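PDB 4IC6: protease Do-like 8, chloroplastic from Arabidopsis thaliana, which is probably a chloroplast thylakoid serine endopeptidase of the HtrA (Deg) type, cleaving peptide bonds within protein substrates. Local coordinates for residues G65-G69 and I159-F163; G176-D180 and G191-T195; N203-P207 and I218-I222. The protein carries 1 engineered substitution. All coordinates share one frame; numbering follows the deposited sequence.

Contact 1. Residues G65-G69 and I159-F163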
# COMPACT_ATOMS: atom_id res chain seq x y z
N GLY A 65 9.99 19.38 6.49
CA GLY A 65 10.90 20.52 6.45
C GLY A 65 12.35 20.12 6.67
O GLY A 65 12.67 18.93 6.64
N ASN A 66 13.22 21.11 6.88
CA ASN A 66 14.67 20.88 7.06
C ASN A 66 15.33 20.43 5.77
O ASN A 66 14.73 19.70 4.98
CB ASN A 66 14.95 19.83 8.12
CG ASN A 66 14.22 20.10 9.40
OD1 ASN A 66 14.11 21.26 9.84
ND2 ASN A 66 13.69 19.05 10.02
N GLY A 67 16.57 20.86 5.55
CA GLY A 67 17.28 20.53 4.33
C GLY A 67 18.47 21.44 4.13
O GLY A 67 19.18 21.79 5.09
N SER A 68 18.68 21.84 2.88
CA SER A 68 19.84 22.62 2.53
C SER A 68 19.47 24.02 2.04
O SER A 68 18.29 24.34 1.84
CB SER A 68 20.65 21.90 1.45
OG SER A 68 20.87 20.54 1.79
N GLY A 69 20.49 24.84 1.85
CA GLY A 69 20.31 26.17 1.30
C GLY A 69 21.61 26.60 0.65
O GLY A 69 22.59 25.85 0.64
N ILE A 159 24.03 19.13 -4.81
CA ILE A 159 24.75 19.10 -3.54
C ILE A 159 23.76 19.40 -2.42
O ILE A 159 22.87 20.24 -2.56
CB ILE A 159 25.93 20.11 -3.55
CG1 ILE A 159 26.87 19.81 -4.72
CG2 ILE A 159 26.69 20.10 -2.22
CD1 ILE A 159 28.16 20.62 -4.74
N GLY A 160 23.91 18.70 -1.30
CA GLY A 160 23.12 18.97 -0.11
C GLY A 160 23.97 19.05 1.14
O GLY A 160 25.11 18.59 1.19
N ASN A 161 23.42 19.68 2.17
CA ASN A 161 24.01 19.66 3.50
C ASN A 161 22.82 19.47 4.41
O ASN A 161 22.31 20.42 5.01
CB ASN A 161 24.72 20.99 3.76
CG ASN A 161 25.28 21.11 5.17
OD1 ASN A 161 25.17 20.19 6.00
ND2 ASN A 161 25.89 22.26 5.45
N PRO A 162 22.31 18.23 4.47
CA PRO A 162 20.98 18.01 5.05
C PRO A 162 20.94 18.01 6.57
O PRO A 162 19.88 18.29 7.13
CB PRO A 162 20.58 16.63 4.51
CG PRO A 162 21.92 15.93 4.26
CD PRO A 162 22.84 17.03 3.79
N PHE A 163 22.06 17.70 7.23
CA PHE A 163 22.05 17.62 8.70
C PHE A 163 23.08 18.51 9.40
O PHE A 163 23.13 18.56 10.63
CB PHE A 163 22.17 16.17 9.16
CG PHE A 163 21.17 15.26 8.52
CD1 PHE A 163 19.81 15.45 8.73
CD2 PHE A 163 21.57 14.21 7.71
CE1 PHE A 163 18.87 14.61 8.15
CE2 PHE A 163 20.64 13.37 7.12
CZ PHE A 163 19.28 13.57 7.35

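Contact 2. Residues G176-D180 and G191-T195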
# COMPACT_ATOMS: atom_id res chain seq x y z
N GLY A 176 15.50 17.23 -18.95
CA GLY A 176 14.40 17.92 -19.60
C GLY A 176 14.35 19.38 -19.18
O GLY A 176 14.92 19.77 -18.15
N LEU A 177 13.68 20.21 -19.97
CA LEU A 177 13.66 21.62 -19.65
C LEU A 177 12.23 22.09 -19.66
O LEU A 177 11.38 21.49 -20.32
CB LEU A 177 14.50 22.42 -20.65
CG LEU A 177 15.95 22.85 -20.39
CD1 LEU A 177 16.49 22.45 -19.01
CD2 LEU A 177 16.88 22.42 -21.53
N ASN A 178 11.95 23.16 -18.92
CA ASN A 178 10.63 23.75 -18.90
C ASN A 178 9.53 22.76 -18.49
O ASN A 178 8.47 22.72 -19.10
CB ASN A 178 10.32 24.40 -20.26
CG ASN A 178 11.31 25.52 -20.62
OD1 ASN A 178 11.55 26.45 -19.83
ND2 ASN A 178 11.90 25.42 -21.81
N ARG A 179 9.79 21.98 -17.44
CA ARG A 179 8.86 20.96 -16.96
C ARG A 179 8.20 21.39 -15.65
O ARG A 179 8.84 22.06 -14.83
CB ARG A 179 9.61 19.63 -16.75
CG ARG A 179 9.71 18.75 -18.00
CD ARG A 179 8.53 17.73 -18.05
NE ARG A 179 8.61 16.77 -19.16
CZ ARG A 179 8.91 17.13 -20.40
NH1 ARG A 179 9.15 18.41 -20.65
NH2 ARG A 179 8.95 16.25 -21.39
N ASP A 180 6.95 21.00 -15.43
CA ASP A 180 6.29 21.37 -14.18
C ASP A 180 6.90 20.66 -12.98
O ASP A 180 7.18 19.46 -13.02
CB ASP A 180 4.79 21.05 -14.23
CG ASP A 180 4.05 21.96 -15.19
OD1 ASP A 180 4.61 23.01 -15.55
OD2 ASP A 180 2.91 21.60 -15.58
N GLY A 191 8.26 25.89 -15.74
CA GLY A 191 9.57 26.30 -16.21
C GLY A 191 10.73 25.61 -15.50
O GLY A 191 11.89 26.06 -15.57
N GLY A 192 10.45 24.50 -14.85
CA GLY A 192 11.50 23.81 -14.10
C GLY A 192 12.49 23.01 -14.92
O GLY A 192 12.25 22.66 -16.09
N ILE A 193 13.62 22.69 -14.30
CA ILE A 193 14.61 21.83 -14.91
C ILE A 193 14.38 20.40 -14.44
O ILE A 193 14.15 20.17 -13.25
CB ILE A 193 16.03 22.23 -14.47
CG1 ILE A 193 16.37 23.63 -14.97
CG2 ILE A 193 17.06 21.19 -14.93
CD1 ILE A 193 17.62 24.23 -14.25
N GLN A 194 14.42 19.45 -15.36
CA GLN A 194 14.41 18.03 -14.98
C GLN A 194 15.83 17.45 -15.07
O GLN A 194 16.53 17.66 -16.06
CB GLN A 194 13.44 17.21 -15.86
CG GLN A 194 13.23 15.79 -15.38
CD GLN A 194 12.23 15.04 -16.26
OE1 GLN A 194 11.01 15.17 -16.09
NE2 GLN A 194 12.73 14.27 -17.21
N THR A 195 16.23 16.68 -14.07
CA THR A 195 17.55 16.03 -14.12
C THR A 195 17.39 14.58 -13.73
O THR A 195 16.42 14.23 -13.06
CB THR A 195 18.56 16.70 -13.13
OG1 THR A 195 19.81 16.00 -13.14
CG2 THR A 195 17.99 16.68 -11.74
O HOH W 1 6.52 23.91 -17.18
O HOH W 2 13.98 24.95 -17.55

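Contact 3. Residues N203-P207 and I218-I222. Engineered in segment 203-207: A204 (natural residue Ser).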
# COMPACT_ATOMS: atom_id res chain seq x y z
N ASN A 203 19.28 16.51 -0.40
CA ASN A 203 19.77 17.67 -1.15
C ASN A 203 18.72 18.74 -1.50
O ASN A 203 19.03 19.74 -2.16
CB ASN A 203 20.57 17.24 -2.38
CG ASN A 203 19.73 16.50 -3.41
OD1 ASN A 203 18.52 16.67 -3.49
ND2 ASN A 203 20.38 15.64 -4.19
N ALA A 204 17.49 18.55 -1.03
CA ALA A 204 16.42 19.52 -1.25
C ALA A 204 16.82 20.88 -0.66
O ALA A 204 17.34 20.95 0.46
CB ALA A 204 15.11 19.03 -0.63
N GLY A 205 16.58 21.95 -1.43
CA GLY A 205 16.98 23.31 -1.04
C GLY A 205 18.41 23.67 -1.43
O GLY A 205 18.81 24.85 -1.39
N GLY A 206 19.19 22.64 -1.77
CA GLY A 206 20.57 22.82 -2.17
C GLY A 206 20.69 23.16 -3.65
O GLY A 206 19.69 23.21 -4.37
N PRO A 207 21.92 23.42 -4.11
CA PRO A 207 22.12 23.87 -5.48
C PRO A 207 22.23 22.71 -6.44
O PRO A 207 22.80 21.67 -6.08
CB PRO A 207 23.48 24.56 -5.40
CG PRO A 207 24.24 23.72 -4.39
CD PRO A 207 23.19 23.31 -3.36
N ILE A 218 17.84 25.33 -8.02
CA ILE A 218 17.72 24.86 -6.64
C ILE A 218 16.97 23.53 -6.60
O ILE A 218 15.78 23.47 -6.97
CB ILE A 218 16.94 25.85 -5.77
CG1 ILE A 218 17.68 27.19 -5.67
CG2 ILE A 218 16.69 25.26 -4.37
CD1 ILE A 218 18.94 27.15 -4.80
N ASN A 219 17.65 22.47 -6.14
CA ASN A 219 17.05 21.15 -5.96
C ASN A 219 15.73 21.24 -5.20
O ASN A 219 15.68 21.76 -4.07
CB ASN A 219 18.00 20.20 -5.21
CG ASN A 219 19.41 20.24 -5.75
OD1 ASN A 219 19.62 20.34 -6.94
ND2 ASN A 219 20.40 20.15 -4.85
N THR A 220 14.65 20.72 -5.78
CA THR A 220 13.35 20.92 -5.19
C THR A 220 12.55 19.64 -5.00
O THR A 220 12.24 18.93 -5.97
CB THR A 220 12.55 21.97 -6.01
OG1 THR A 220 13.32 23.19 -6.02
CG2 THR A 220 11.17 22.21 -5.41
N ALA A 221 12.18 19.36 -3.74
CA ALA A 221 11.44 18.15 -3.42
C ALA A 221 10.05 18.20 -4.05
O ALA A 221 9.42 19.26 -4.11
CB ALA A 221 11.32 18.00 -1.92
N ILE A 222 9.57 17.06 -4.54
CA ILE A 222 8.26 17.00 -5.20
C ILE A 222 7.40 15.88 -4.62
O ILE A 222 7.88 15.03 -3.88
CB ILE A 222 8.37 16.71 -6.70
CG1 ILE A 222 9.12 15.41 -6.92
CG2 ILE A 222 9.06 17.86 -7.45
CD1 ILE A 222 8.88 14.79 -8.31

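Contact 1. Residues G65-G69 and I159-F163
The hydroxyl of S68 is swung over its own backbone N, with OG anti to the carbonyl carbon (chi1 -49°), and this rotation delivers it to the amide of N161. N161 N donates to S68 OG at 2.7 Å, and the N-H...O angle of 162° makes the bond nearly straight. A side-chain oxygen from one chain segment thus accepts a backbone N-H of the other, which joins strand 67-71 to the loop after strand 155-160 by a single side-chain bond. The hydroxyl also comes close to the backbone just before that amide, S68 OG lying 3.3 Å from G160 CA, while S68 CB stands 3.6 Å from N161 N. With an alanine here the OG is gone, and the buried amide of N161 would probably be left without the acceptor it now uses. Next door the backbones approach with no attraction between their polar atoms: G67 O and N161 O are two acceptors 3.4 Å apart, where the CA atoms of G67 and P162 come within 4.5 Å. Beyond CB, N161 belongs to other neighbours. With CG anti to the backbone N (chi1 175°), its amide reaches Q111 OE1 and V42 O through ND2. Within the same loop, P162 CB sits 4.0 Å above the F163 ring, over its centre. The region is a joint of the trypsin-like fold: S68 lies on strand 67-71 of the first barrel, and G160 ends strand 155-160 of the second, with N161 in the loop that follows. Strand 42-47 flanks the joint, pairing through I45 with G67 and through V43 with G69, while I159 packs against F35 of helix 26-39 and against L209 of strand 207-210.

Contact 2. Residues G176-D180 and G191-T195
The guanidinium of R179 and the amide of Q194 approach each other obliquely, their planes 76° apart, on the same face of an antiparallel strand pair that contains a G1 beta bulge. Their touch is light: Q194 runs extended past CG, bringing OE1 to 4.1 Å from R179 CD, and the arginine chain is bent at chi2 (-93°). Both polar ends are turned to other partners, R179 NH1 to a salt bridge with D166 of the third subunit and Q194 NE2 to S175 OG. The F234 side chain packs against both residues. Beneath them the register is regular at one end, where G176 and Q194 form a hydrogen-bonded pair, Q194 N donating to G176 O at 2.9 Å. The bulge follows, with N178 and R179 both set against G192. R179 N donates to G192 O at 2.9 Å; N178 N is as close to that oxygen but meets it at a poor angle. N178 takes the positive phi (57°) of the bulge's first position, and the chain turns a corner here, so the barrel strand hands over to the two-stranded hairpin that includes 179-182. Across the other face L177 CD1 packs on I193 CG1. Beside the bulge, a water bridges the segments, accepting from G191 N and donating to D180 OD1 at 2.7 Å.

Contact 3. Residues N203-P207 and I218-I222
N219 reaches across to the turn at N203 with CG anti to its carbonyl carbon (chi1 -47°), and this places the amide nitrogen between two backbone oxygens. N219 ND2 donates to N203 O at 3.0 Å, with that oxygen almost in the plane of the asparagine amide. A second, weak bond runs from N219 ND2 to P207 O at 3.1 Å. N203 O is itself gripped twice: G206 N closes the type II turn onto one face of its carbonyl plane, and N219 ND2 arrives from the opposite face. The N203 side chain crosses that of N219 at about a right angle, their amide planes 48° apart, but its polar end serves its own loop: with CG between backbone N and carbonyl carbon (chi1 64°), OD1 takes N200 N and ND2 gives to A198 O. Main-chain bonds complete the match. G205 N donates to N219 O at 2.8 Å, and N219 N returns a bond to G206 O at 2.8 Å. I218 covers the turn's carbonyls with its methyl branch, CG2 lying 3.6 Å from G206 O. T220 faces the other way and folds its hydroxyl back, OG1 donating to I218 O at 2.7 Å. Between the loops A204, an engineered replacement for the predicted serine nucleophile, sets its CB 4.1 Å from A221 CB; the A221 side chain in turn lies near H83 and D126 of the predicted triad. In trypsin-like proteases the turn carrying the serine also supplies backbone amides to the oxyanion hole. Because the hydrogen bonds between these segments use main-chain atoms and the N219 amide, none involves the side chain at the engineered position, and the turn is probably shaped in much the same way when the natural serine is present.

From the N terminus, contact 1 comes first: it closes a long loop from 65-69 to 159-163, spanning much of the first barrel and joining it to the start of the second. Contact 2 then closes a short loop of ten residues, where 168-176 and 192-195 lead into and out of a small hairpin. Contact 3 closes another of equal length, from the nucleophile turn to the end of strand 215-219. The three run in series, neither nesting nor crossing. In space contacts 1 and 3 touch: S68 N approaches A204 O at 2.9 Å, probably as a hydrogen bond. Contact 2 stands apart from both, though it reaches the same second barrel.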